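Local coordinates for Non-fluorescent flavoprotein (Photobacterium phosphoreum, PDB 1FVP) that binds flavin mononucleotide carrying a covalently attached myristate, and is a homodimeric, non-fluorescent relative of bacterial luciferase, at residues 65-77 / 88-100. Residues are numbered along the deposited sequence; the frame is centred on the assembly and turned at random.
Sequences FITLGEKLYVLAT and YALPLVFKWDDIN. With FMA (6-(3-tetradecanoic acid) flavine mononucleotide), chain C.
The carbonyl O of V74 takes the backbone N-H of V93 at 3.2 Å, and also meets the CA of L92 in a CH···O contact. The N-H of the same residue, V74, gives a straighter bond to P91 O (3.0 Å); A76 N reaches V93 O weakly. These bonds set the parallel register V74–L92 and L75–V93, joining strand 71-75 to strand 92-94 across the beta-alpha-beta unit whose helix is 80-87. On the face of V74 and L92, V74 CG1 meets L90 CD1 at 3.5 Å, the two side chains crossing at about a right angle, while A76 CB rests on both methyls of L92; helix 80-87 covers V74, A76 and L92. On the face of L75 and V93, V93 CG1 sits between the backbone N and carbonyl carbon (chi1 73°), from where it touches I66 CG1 and L75 CD1 together. P91 CB and CG pack against CD2 and CE2 of Y73 (CD2 to CB 3.7 Å), the side chains crossing at about a right angle, and L68 CD1 lies over one face of the Y73 ring. L72 CD1 meets L90 CD2, and L72 CG lies 3.4 Å from C15 of the flavin's fatty chain; F65 CE2 touches C13. At the opposite end of the fatty acid, Y88 OH donates to carboxylate O2' at 2.8 Å, near the ring plane. The pairing thus satisfies buried backbone polar groups between apolar faces, and the same two segments give the myristate an apolar wall for its tail and a hydroxyl for its carboxylate.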
# COMPACT_ATOMS: atom_id res chain seq x y z
N PHE A 65 4.62 5.14 6.45
CA PHE A 65 4.70 5.50 5.02
C PHE A 65 3.47 4.82 4.41
O PHE A 65 3.21 3.66 4.72
CB PHE A 65 5.96 5.10 4.28
CG PHE A 65 7.24 5.72 4.73
CD1 PHE A 65 7.40 7.10 4.71
CD2 PHE A 65 8.29 4.90 5.15
CE1 PHE A 65 8.60 7.67 5.12
CE2 PHE A 65 9.50 5.45 5.58
CZ PHE A 65 9.64 6.85 5.55
N ILE A 66 2.80 5.59 3.62
CA ILE A 66 1.58 5.11 2.94
C ILE A 66 2.00 5.11 1.48
O ILE A 66 2.64 6.11 1.08
CB ILE A 66 0.38 6.03 3.32
CG1 ILE A 66 0.07 5.94 4.83
CG2 ILE A 66 -0.89 5.82 2.46
CD1 ILE A 66 -0.05 4.53 5.45
N THR A 67 1.71 4.07 0.76
CA THR A 67 2.09 3.97 -0.65
C THR A 67 0.84 3.99 -1.52
O THR A 67 -0.05 3.17 -1.20
CB THR A 67 2.89 2.63 -0.85
OG1 THR A 67 2.28 1.67 0.07
CG2 THR A 67 4.40 2.71 -0.61
N LEU A 68 0.76 4.86 -2.51
CA LEU A 68 -0.43 4.86 -3.38
C LEU A 68 0.08 4.90 -4.83
O LEU A 68 0.43 5.97 -5.35
CB LEU A 68 -1.45 5.91 -3.07
CG LEU A 68 -1.72 6.45 -1.70
CD1 LEU A 68 -2.58 7.71 -1.81
CD2 LEU A 68 -2.42 5.41 -0.83
N GLY A 69 0.06 3.70 -5.41
CA GLY A 69 0.54 3.59 -6.83
C GLY A 69 2.04 3.88 -6.72
O GLY A 69 2.62 3.61 -5.66
N GLU A 70 2.65 4.43 -7.74
CA GLU A 70 4.09 4.74 -7.67
C GLU A 70 4.44 5.65 -6.50
O GLU A 70 5.50 5.43 -5.88
CB GLU A 70 4.56 5.39 -8.97
CG GLU A 70 3.43 5.99 -9.79
CD GLU A 70 3.83 6.72 -11.03
OE1 GLU A 70 4.08 6.12 -12.07
OE2 GLU A 70 3.89 7.97 -10.85
N LYS A 71 3.62 6.63 -6.20
CA LYS A 71 3.76 7.64 -5.16
C LYS A 71 3.89 7.13 -3.74
O LYS A 71 3.34 6.07 -3.44
CB LYS A 71 2.59 8.62 -5.16
CG LYS A 71 2.29 9.30 -6.50
CD LYS A 71 1.37 10.51 -6.28
CE LYS A 71 0.50 10.81 -7.49
NZ LYS A 71 -0.89 11.18 -7.06
N LEU A 72 4.57 7.87 -2.90
CA LEU A 72 4.80 7.51 -1.48
C LEU A 72 4.38 8.69 -0.60
O LEU A 72 4.66 9.87 -0.91
CB LEU A 72 6.20 6.99 -1.39
CG LEU A 72 7.17 7.07 -0.26
CD1 LEU A 72 7.92 8.41 -0.28
CD2 LEU A 72 6.49 6.90 1.10
N TYR A 73 3.69 8.38 0.49
CA TYR A 73 3.15 9.35 1.44
C TYR A 73 3.49 8.98 2.87
O TYR A 73 3.98 7.86 3.10
CB TYR A 73 1.61 9.35 1.30
CG TYR A 73 1.05 9.75 -0.04
CD1 TYR A 73 1.18 8.94 -1.15
CD2 TYR A 73 0.36 10.93 -0.23
CE1 TYR A 73 0.65 9.30 -2.38
CE2 TYR A 73 -0.18 11.33 -1.45
CZ TYR A 73 -0.02 10.49 -2.52
OH TYR A 73 -0.51 10.86 -3.75
N VAL A 74 3.20 9.88 3.80
CA VAL A 74 3.42 9.63 5.23
C VAL A 74 2.25 10.26 6.00
O VAL A 74 1.88 11.41 5.83
CB VAL A 74 4.79 10.01 5.78
CG1 VAL A 74 5.84 10.38 4.74
CG2 VAL A 74 4.75 11.04 6.90
N LEU A 75 1.70 9.43 6.86
CA LEU A 75 0.57 9.67 7.76
C LEU A 75 0.96 10.83 8.68
O LEU A 75 2.07 10.79 9.23
CB LEU A 75 0.27 8.35 8.47
CG LEU A 75 -1.13 8.03 8.95
CD1 LEU A 75 -1.90 7.32 7.85
CD2 LEU A 75 -1.06 7.14 10.19
N ALA A 76 0.06 11.79 8.77
CA ALA A 76 0.30 12.96 9.63
C ALA A 76 -0.33 12.65 10.99
O ALA A 76 -1.36 13.16 11.43
CB ALA A 76 -0.13 14.25 9.01
N THR A 77 0.38 11.75 11.63
CA THR A 77 0.19 11.12 12.91
C THR A 77 0.50 11.96 14.12
O THR A 77 -0.04 11.69 15.22
CB THR A 77 1.13 9.84 12.96
OG1 THR A 77 1.47 9.65 11.55
CG2 THR A 77 0.47 8.61 13.57
N TYR A 88 11.71 16.15 3.84
CA TYR A 88 11.87 15.57 2.50
C TYR A 88 10.74 15.92 1.53
O TYR A 88 10.71 15.29 0.44
CB TYR A 88 12.09 14.06 2.55
CG TYR A 88 13.16 13.62 3.50
CD1 TYR A 88 14.48 13.51 3.04
CD2 TYR A 88 12.89 13.32 4.83
CE1 TYR A 88 15.51 13.11 3.89
CE2 TYR A 88 13.91 12.91 5.69
CZ TYR A 88 15.21 12.81 5.21
OH TYR A 88 16.25 12.41 6.00
N ALA A 89 9.86 16.84 1.87
CA ALA A 89 8.76 17.26 1.01
C ALA A 89 7.64 16.26 0.76
O ALA A 89 6.76 16.56 -0.10
CB ALA A 89 9.33 17.74 -0.34
N LEU A 90 7.57 15.14 1.44
CA LEU A 90 6.53 14.12 1.29
C LEU A 90 5.12 14.62 1.64
O LEU A 90 4.92 15.38 2.62
CB LEU A 90 6.91 12.96 2.24
CG LEU A 90 8.37 12.52 2.26
CD1 LEU A 90 8.73 11.95 3.63
CD2 LEU A 90 8.57 11.45 1.19
N PRO A 91 4.14 14.18 0.89
CA PRO A 91 2.74 14.54 1.13
C PRO A 91 2.29 13.69 2.32
O PRO A 91 2.87 12.61 2.58
CB PRO A 91 2.00 14.21 -0.15
CG PRO A 91 3.03 13.72 -1.11
CD PRO A 91 4.22 13.29 -0.27
N LEU A 92 1.29 14.21 2.98
CA LEU A 92 0.67 13.59 4.15
C LEU A 92 -0.66 12.90 3.79
O LEU A 92 -1.35 13.25 2.81
CB LEU A 92 0.38 14.67 5.18
CG LEU A 92 1.35 15.71 5.64
CD1 LEU A 92 0.60 16.71 6.52
CD2 LEU A 92 2.41 15.04 6.50
N VAL A 93 -1.00 11.96 4.65
CA VAL A 93 -2.29 11.22 4.50
C VAL A 93 -2.98 11.47 5.85
O VAL A 93 -2.59 10.93 6.89
CB VAL A 93 -2.08 9.81 3.98
CG1 VAL A 93 -1.48 8.85 5.02
CG2 VAL A 93 -3.34 9.24 3.35
N PHE A 94 -3.96 12.35 5.79
CA PHE A 94 -4.74 12.80 6.95
C PHE A 94 -5.54 11.69 7.58
O PHE A 94 -6.18 10.95 6.82
CB PHE A 94 -5.52 14.08 6.60
CG PHE A 94 -4.55 15.25 6.57
CD1 PHE A 94 -4.03 15.73 7.78
CD2 PHE A 94 -4.13 15.80 5.38
CE1 PHE A 94 -3.14 16.78 7.81
CE2 PHE A 94 -3.21 16.86 5.38
CZ PHE A 94 -2.73 17.34 6.59
N LYS A 95 -5.48 11.59 8.90
CA LYS A 95 -6.24 10.52 9.57
C LYS A 95 -7.75 10.79 9.49
O LYS A 95 -8.29 11.88 9.29
CB LYS A 95 -5.84 10.16 10.97
CG LYS A 95 -4.53 9.35 10.99
CD LYS A 95 -4.51 8.42 12.17
CE LYS A 95 -4.63 9.10 13.50
NZ LYS A 95 -3.80 8.37 14.51
N TRP A 96 -8.44 9.69 9.63
CA TRP A 96 -9.90 9.52 9.59
C TRP A 96 -10.48 9.90 10.94
O TRP A 96 -11.46 10.66 10.89
CB TRP A 96 -10.12 8.14 9.10
CG TRP A 96 -10.73 6.89 9.47
CD1 TRP A 96 -11.04 5.94 8.52
CD2 TRP A 96 -11.12 6.27 10.70
NE1 TRP A 96 -11.58 4.82 9.07
CE2 TRP A 96 -11.66 5.00 10.42
CE3 TRP A 96 -11.08 6.67 12.02
CZ2 TRP A 96 -12.16 4.15 11.39
CZ3 TRP A 96 -11.56 5.82 13.00
CH2 TRP A 96 -12.10 4.57 12.70
N ASP A 97 -9.90 9.43 12.03
CA ASP A 97 -10.34 9.71 13.39
C ASP A 97 -9.72 10.98 13.99
O ASP A 97 -9.44 11.04 15.21
CB ASP A 97 -10.17 8.55 14.37
CG ASP A 97 -8.90 7.75 14.21
OD1 ASP A 97 -8.18 7.86 13.23
OD2 ASP A 97 -8.66 6.96 15.15
N ASP A 98 -9.55 11.98 13.17
CA ASP A 98 -8.98 13.24 13.61
C ASP A 98 -10.06 14.30 13.54
O ASP A 98 -10.50 14.60 12.42
CB ASP A 98 -7.73 13.56 12.78
CG ASP A 98 -6.50 13.16 13.61
OD1 ASP A 98 -6.66 13.01 14.83
OD2 ASP A 98 -5.41 13.01 13.02
N ILE A 99 -10.46 14.81 14.70
CA ILE A 99 -11.50 15.87 14.66
C ILE A 99 -10.94 16.86 13.64
O ILE A 99 -9.80 17.34 13.81
CB ILE A 99 -11.68 16.48 16.08
CG1 ILE A 99 -12.62 15.57 16.92
CG2 ILE A 99 -12.20 17.94 16.08
CD1 ILE A 99 -12.34 15.74 18.45
N ASN A 100 -11.67 17.15 12.60
CA ASN A 100 -11.25 18.07 11.54
C ASN A 100 -10.42 19.24 12.05
O ASN A 100 -9.54 19.79 11.38
CB ASN A 100 -12.51 18.50 10.80
CG ASN A 100 -12.13 19.01 9.43
OD1 ASN A 100 -12.12 18.24 8.47
ND2 ASN A 100 -11.80 20.29 9.42
N1 FMA C . 11.46 8.19 14.58
C2 FMA C . 12.50 7.75 15.30
O2 FMA C . 12.58 7.42 16.42
N3 FMA C . 13.80 7.63 14.65
C4 FMA C . 13.94 7.95 13.36
O4 FMA C . 15.00 7.87 12.81
C4A FMA C . 12.81 8.42 12.62
N5 FMA C . 12.91 8.74 11.36
C5A FMA C . 11.92 9.17 10.58
C6 FMA C . 12.10 9.53 9.26
C7 FMA C . 11.02 9.92 8.52
C7M FMA C . 11.13 10.33 7.01
C8 FMA C . 9.71 10.01 9.10
C8M FMA C . 8.52 10.46 8.33
C9 FMA C . 9.55 9.67 10.43
C9A FMA C . 10.60 9.28 11.21
N10 FMA C . 10.51 8.91 12.56
C10 FMA C . 11.51 8.50 13.33
C1B FMA C . 9.21 9.13 13.22
C2B FMA C . 8.17 8.26 13.93
O2B FMA C . 6.94 8.76 13.42
C3B FMA C . 8.26 8.57 15.42
O3' FMA C . 9.40 8.01 15.95
C4B FMA C . 7.03 8.09 16.19
O4' FMA C . 5.86 8.73 15.58
C5B FMA C . 7.16 8.44 17.69
O5' FMA C . 6.76 9.93 17.78
P FMA C . 5.33 10.50 18.12
O1P FMA C . 4.88 10.95 16.69
O2P FMA C . 4.56 9.36 18.59
O3P FMA C . 5.45 11.45 19.12
C1' FMA C . 15.02 11.37 9.44
O1' FMA C . 15.21 12.25 10.38
O2' FMA C . 15.85 11.38 8.52
C2' FMA C . 14.30 10.12 9.83
C3' FMA C . 13.48 9.44 8.71
C4' FMA C . 13.98 8.06 8.45
C5' FMA C . 13.56 7.39 7.16
C6' FMA C . 13.84 5.92 7.28
C7' FMA C . 13.73 5.22 5.93
C8' FMA C . 13.80 3.74 6.03
C9' FMA C . 13.77 2.94 4.73
C11 FMA C . 12.46 3.19 4.00
C12 FMA C . 12.47 4.28 2.98
C13 FMA C . 11.16 4.91 2.63
C14 FMA C . 10.37 4.12 1.60
C15 FMA C . 9.69 5.00 0.58